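Side-chain contacts in extracellular protein containing a SCP domain (Bacillus anthracis, PDB 4IFA), which is an extracellular protein of unknown function that joins a CAP-associated N-terminal region to an SCP-type domain of the cysteine-rich secretory protein family: residues P69-P74 against N220-F225; S254-M257 against N261-S264. One frame throughout, in Å; residues are numbered along the deposited sequence. Where two conformers were deposited one is given.

Interaction 1. Residues P69-P74 against N220-F225; sequences PSRIEP and NMQQIF
Q223 and E73 meet in an almost flat charged-to-neutral hydrogen bond: NE2 of Q223 donates to OE2 of E73 over 2.9 Å at 172°, with the carboxylate and amide planes nearly coplanar. The donor reaches OE2 from the anti side, somewhat out of the carboxylate plane, while the oxygen lies in the amide plane of Q223. NH1 of R71 reaches E73 OE2 on its syn side, also out of the carboxylate plane, at 2.9 Å. R71 thus grips E73, two residues on in the same strand, side-on, its NE completing the salt bridge to OE1 of E73 at 2.7 Å. The NE bond is straight, yet it arrives from above the carboxylate plane, 40° out of it.

A bend at chi3 in the R71 chain turns the guanidinium back toward E73 and presents one face to the helix. CG of Q222 lies over that face, offset toward its rim and 3.2 Å from NH2 of R71, whereas CG of Q223 comes up at the guanidinium edge. In the conformer described, the Q222 amide is turned 65° from the guanidinium plane; this orientation, and the weak hydrogen bond of its NE2 to D226, are uncertain. OE1 of Q223 is bound by Q93, which fixes the amide's flip.

Strand 71-74, an edge strand of the seven-stranded sheet, is thereby joined to helix 210-234; the axes of strand 71-74 and helical segment 220-225 come within 10.5 Å. Since E73 is buried and OE2 accepts two bonds, its negative charge is probably stabilised by R71. Q223 gives the one hydrogen bond between the two segments, with a long, weak ion pair from R71 to D226 beside it.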
loop_
_atom_site.group_PDB
_atom_site.type_symbol
_atom_site.label_atom_id
_atom_site.label_comp_id
_atom_site.label_asym_id
_atom_site.label_seq_id
_atom_site.Cartn_x
_atom_site.Cartn_y
_atom_site.Cartn_z
ATOM N N PRO A 69 17.786 5.039 -1.508
ATOM C CA PRO A 69 16.676 4.165 -1.805
ATOM C C PRO A 69 16.898 3.420 -3.127
ATOM O O PRO A 69 17.727 3.828 -3.952
ATOM C CB PRO A 69 15.507 5.138 -1.961
ATOM C CG PRO A 69 16.102 6.398 -2.406
ATOM C CD PRO A 69 17.479 6.451 -1.815
ATOM N N SER A 70 16.152 2.338 -3.313
ATOM C CA SER A 70 16.198 1.566 -4.551
ATOM C C SER A 70 15.604 2.379 -5.690
ATOM O O SER A 70 16.214 2.514 -6.764
ATOM C CB SER A 70 15.369 0.294 -4.392
ATOM O OG SER A 70 15.644 -0.319 -3.144
ATOM N N ARG A 71 14.435 2.961 -5.413
ATOM C CA ARG A 71 13.622 3.704 -6.398
ATOM C C ARG A 71 13.169 5.013 -5.750
ATOM O O ARG A 71 12.901 5.044 -4.541
ATOM C CB ARG A 71 12.271 2.965 -6.725
ATOM C CG ARG A 71 12.375 1.680 -7.418
ATOM C CD ARG A 71 11.150 1.422 -8.291
ATOM N NE ARG A 71 9.873 1.590 -7.600
ATOM C CZ ARG A 71 9.404 0.730 -6.701
ATOM N NH1 ARG A 71 8.219 0.926 -6.134
ATOM N NH2 ARG A 71 10.104 -0.337 -6.366
ATOM N N ILE A 72 13.026 6.048 -6.567
ATOM C CA ILE A 72 12.373 7.307 -6.177
ATOM C C ILE A 72 11.299 7.539 -7.249
ATOM O O ILE A 72 11.598 7.498 -8.460
ATOM C CB ILE A 72 13.306 8.506 -6.085
ATOM C CG1 ILE A 72 14.310 8.301 -4.942
ATOM C CG2 ILE A 72 12.470 9.769 -5.813
ATOM C CD1 ILE A 72 15.443 9.378 -4.900
ATOM N N GLU A 73 10.064 7.776 -6.822
ATOM C CA GLU A 73 8.943 7.949 -7.751
ATOM C C GLU A 73 7.897 8.891 -7.152
ATOM O O GLU A 73 7.730 8.918 -5.935
ATOM C CB GLU A 73 8.327 6.589 -8.078
ATOM C CG GLU A 73 7.792 5.798 -6.867
ATOM C CD GLU A 73 7.766 4.293 -7.063
ATOM O OE1 GLU A 73 8.297 3.785 -8.084
ATOM O OE2 GLU A 73 7.213 3.615 -6.171
ATOM N N PRO A 74 7.183 9.645 -8.003
ATOM C CA PRO A 74 6.209 10.591 -7.466
ATOM C C PRO A 74 4.953 9.953 -6.930
ATOM O O PRO A 74 4.604 8.850 -7.344
ATOM C CB PRO A 74 5.854 11.455 -8.689
ATOM C CG PRO A 74 6.114 10.595 -9.852
ATOM C CD PRO A 74 7.263 9.709 -9.471
ATOM N N ASN A 220 2.654 3.122 -8.331
ATOM C CA ASN A 220 1.594 2.316 -7.756
ATOM C C ASN A 220 1.665 0.865 -8.237
ATOM O O ASN A 220 1.390 -0.072 -7.480
ATOM C CB ASN A 220 0.237 2.942 -8.045
ATOM C CG ASN A 220 -0.122 4.052 -7.089
ATOM O OD1 ASN A 220 0.221 3.996 -5.892
ATOM N ND2 ASN A 220 -0.859 5.060 -7.579
HETATM N N MSE A 221 1.977 0.662 -9.514
HETATM C CA MSE A 221 2.109 -0.691 -10.069
HETATM C C MSE A 221 3.230 -1.495 -9.398
HETATM O O MSE A 221 3.026 -2.659 -9.007
HETATM C CB MSE A 221 2.390 -0.605 -11.581
HETATM C CG MSE A 221 1.178 -0.158 -12.353
HETATM SE SE MSE A 221 1.549 0.640 -14.105
HETATM C CE MSE A 221 2.668 -0.846 -14.798
ATOM N N GLN A 222 4.412 -0.915 -9.274
ATOM C CA GLN A 222 5.528 -1.643 -8.661
ATOM C C GLN A 222 5.309 -1.850 -7.164
ATOM O O GLN A 222 5.616 -2.899 -6.627
ATOM C CB GLN A 222 6.866 -0.954 -8.912
ATOM C CG GLN A 222 8.013 -1.782 -8.365
ATOM C CD GLN A 222 8.219 -3.079 -9.099
ATOM O OE1 GLN A 222 8.037 -3.154 -10.317
ATOM N NE2 GLN A 222 8.636 -4.104 -8.370
ATOM N N GLN A 223 4.754 -0.869 -6.483
ATOM C CA GLN A 223 4.456 -1.045 -5.035
ATOM C C GLN A 223 3.463 -2.193 -4.852
ATOM O O GLN A 223 3.654 -3.051 -3.992
ATOM C CB GLN A 223 3.938 0.231 -4.392
ATOM C CG GLN A 223 4.964 1.348 -4.387
ATOM C CD GLN A 223 4.414 2.614 -3.875
ATOM O OE1 GLN A 223 3.453 2.677 -3.127
ATOM N NE2 GLN A 223 5.096 3.692 -4.240
ATOM N N ILE A 224 2.394 -2.230 -5.647
ATOM C CA ILE A 224 1.455 -3.336 -5.516
ATOM C C ILE A 224 2.183 -4.654 -5.754
ATOM O O ILE A 224 1.909 -5.656 -5.067
ATOM C CB ILE A 224 0.230 -3.174 -6.468
ATOM C CG1 ILE A 224 -0.676 -2.065 -5.949
ATOM C CG2 ILE A 224 -0.545 -4.516 -6.606
ATOM C CD1 ILE A 224 -1.753 -1.603 -6.978
ATOM N N PHE A 225 3.002 -4.736 -6.784
ATOM C CA PHE A 225 3.765 -5.956 -7.049
ATOM C C PHE A 225 4.609 -6.432 -5.874
ATOM O O PHE A 225 4.465 -7.565 -5.397
ATOM C CB PHE A 225 4.600 -5.799 -8.315
ATOM C CG PHE A 225 5.500 -6.946 -8.585
ATOM C CD1 PHE A 225 5.014 -8.138 -9.160
ATOM C CD2 PHE A 225 6.840 -6.886 -8.265
ATOM C CE1 PHE A 225 5.865 -9.219 -9.395
ATOM C CE2 PHE A 225 7.680 -7.972 -8.507
ATOM C CZ PHE A 225 7.189 -9.130 -9.080
#

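Interaction 2. Residues S254-M257 against N261-S264; sequences SKDM and NYFS
M257, a selenomethionine here, lays its side chain across the Y262 ring at about a right angle. Its CG stands over one face, 4.0 Å from the ring centroid and 25° off the normal, a CH-pi contact; SE lies farther along, in oblique Met-aromatic contact. At the ring edge the phenol OH of Y262 donates to OD2 of D256 over 2.7 Å, from 57° above the carboxylate plane. D256 holds its CG anti to the backbone N (chi1 -178°), which brings the carboxylate to this edge; S267 and N260 bind it as well. This is the close-packed part, set in the SCP-family region, where M257 also packs on strands 286-293 and 331-338.

The loose side holds F263, exposed and met only obliquely by M257 SE, 4.6 Å from its centroid, and N261, exposed with its CB directed away from the helix. The positive phi of N261 ends helix 244-260 in a Schellman motif, and Y262 N makes only a weak 3.3 Å bond to M257 O. A bound PEG, probably from the crystallisation liquor, lies beside N261. Chemically, the turn is held by the Schellman ending, the phenol-carboxylate bond and the apolar packing of the M257 side chain, with the D256 charge probably spread over several donors.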
loop_
_atom_site.group_PDB
_atom_site.type_symbol
_atom_site.label_atom_id
_atom_site.label_comp_id
_atom_site.label_asym_id
_atom_site.label_seq_id
_atom_site.Cartn_x
_atom_site.Cartn_y
_atom_site.Cartn_z
ATOM N N SER A 254 -7.628 -1.048 -16.851
ATOM C CA SER A 254 -7.852 0.071 -15.938
ATOM C C SER A 254 -8.315 1.330 -16.691
ATOM O O SER A 254 -9.247 2.032 -16.269
ATOM C CB SER A 254 -6.565 0.368 -15.173
ATOM O OG SER A 254 -6.329 -0.665 -14.209
ATOM N N LYS A 255 -7.676 1.599 -17.833
ATOM C CA LYS A 255 -8.019 2.755 -18.664
ATOM C C LYS A 255 -9.429 2.616 -19.251
ATOM O O LYS A 255 -10.199 3.586 -19.284
ATOM C CB LYS A 255 -6.987 2.937 -19.773
ATOM C CG LYS A 255 -7.277 4.095 -20.730
ATOM C CD LYS A 255 -6.096 4.321 -21.635
ATOM C CE LYS A 255 -6.458 5.106 -22.896
ATOM N NZ LYS A 255 -7.185 6.345 -22.703
ATOM N N ASP A 256 -9.774 1.417 -19.704
ATOM C CA ASP A 256 -11.110 1.157 -20.278
ATOM C C ASP A 256 -12.200 1.410 -19.227
ATOM O O ASP A 256 -13.209 2.071 -19.484
ATOM C CB ASP A 256 -11.131 -0.273 -20.806
ATOM C CG ASP A 256 -12.428 -0.655 -21.471
ATOM O OD1 ASP A 256 -13.071 0.227 -22.094
ATOM O OD2 ASP A 256 -12.780 -1.855 -21.407
HETATM N N MSE A 257 -11.979 0.930 -18.006
HETATM C CA MSE A 257 -12.952 1.164 -16.915
HETATM C C MSE A 257 -13.158 2.640 -16.606
HETATM O O MSE A 257 -14.286 3.098 -16.435
HETATM C CB MSE A 257 -12.541 0.413 -15.647
HETATM C CG MSE A 257 -12.687 -1.098 -15.754
HETATM SE SE MSE A 257 -12.393 -2.018 -14.049
HETATM C CE MSE A 257 -10.504 -1.678 -13.901
ATOM N N ASN A 261 -16.684 4.307 -17.891
ATOM C CA ASN A 261 -17.619 4.382 -16.767
ATOM C C ASN A 261 -18.297 3.088 -16.370
ATOM O O ASN A 261 -19.514 3.025 -16.202
ATOM C CB ASN A 261 -18.606 5.504 -17.036
ATOM C CG ASN A 261 -17.912 6.812 -17.074
ATOM O OD1 ASN A 261 -17.636 7.381 -16.022
ATOM N ND2 ASN A 261 -17.583 7.293 -18.274
ATOM N N TYR A 262 -17.457 2.055 -16.224
ATOM C CA TYR A 262 -17.927 0.764 -15.717
ATOM C C TYR A 262 -16.843 0.171 -14.812
ATOM O O TYR A 262 -15.707 0.624 -14.776
ATOM C CB TYR A 262 -18.308 -0.183 -16.855
ATOM C CG TYR A 262 -17.110 -0.868 -17.481
ATOM C CD1 TYR A 262 -16.719 -2.122 -17.034
ATOM C CD2 TYR A 262 -16.356 -0.255 -18.483
ATOM C CE1 TYR A 262 -15.609 -2.752 -17.563
ATOM C CE2 TYR A 262 -15.242 -0.878 -19.029
ATOM C CZ TYR A 262 -14.864 -2.127 -18.541
ATOM O OH TYR A 262 -13.761 -2.791 -19.054
ATOM N N PHE A 263 -17.243 -0.830 -14.047
ATOM C CA PHE A 263 -16.329 -1.514 -13.152
ATOM C C PHE A 263 -16.751 -2.969 -13.182
ATOM O O PHE A 263 -17.770 -3.347 -12.593
ATOM C CB PHE A 263 -16.376 -0.922 -11.743
ATOM C CG PHE A 263 -15.384 -1.567 -10.785
ATOM C CD1 PHE A 263 -14.129 -1.037 -10.644
ATOM C CD2 PHE A 263 -15.731 -2.685 -10.063
ATOM C CE1 PHE A 263 -13.226 -1.620 -9.751
ATOM C CE2 PHE A 263 -14.817 -3.272 -9.167
ATOM C CZ PHE A 263 -13.585 -2.721 -9.045
ATOM N N SER A 264 -15.969 -3.778 -13.900
ATOM C CA SER A 264 -16.274 -5.196 -14.093
ATOM C C SER A 264 -15.066 -5.915 -14.645
ATOM O O SER A 264 -14.188 -5.311 -15.225
ATOM C CB SER A 264 -17.388 -5.338 -15.158
ATOM O OG SER A 264 -17.840 -6.684 -15.337
#

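Overall arrangement
From the N terminus, the chain first forms edge strand 71-74, runs through the rest of the seven-stranded sheet and the three-stranded sheet, and returns with helix 210-234, where interaction 1 closes a loop of 145 intervening residues. Interaction 2 follows in series: helix 244-260 turns into the loop at 261-264, with three residues between its segments. The loops therefore neither nest nor cross. Interaction 1 is long-range and joins the CAP-associated sheet to a helix that packs on strands 322-328 and 331-338; interaction 2 is local and folds a helix end beside strands 286-293 and 331-338. Their centres are about 24 Å apart and their nearest atoms about 8 Å, so they do not touch but are related through the four-stranded mixed sheet.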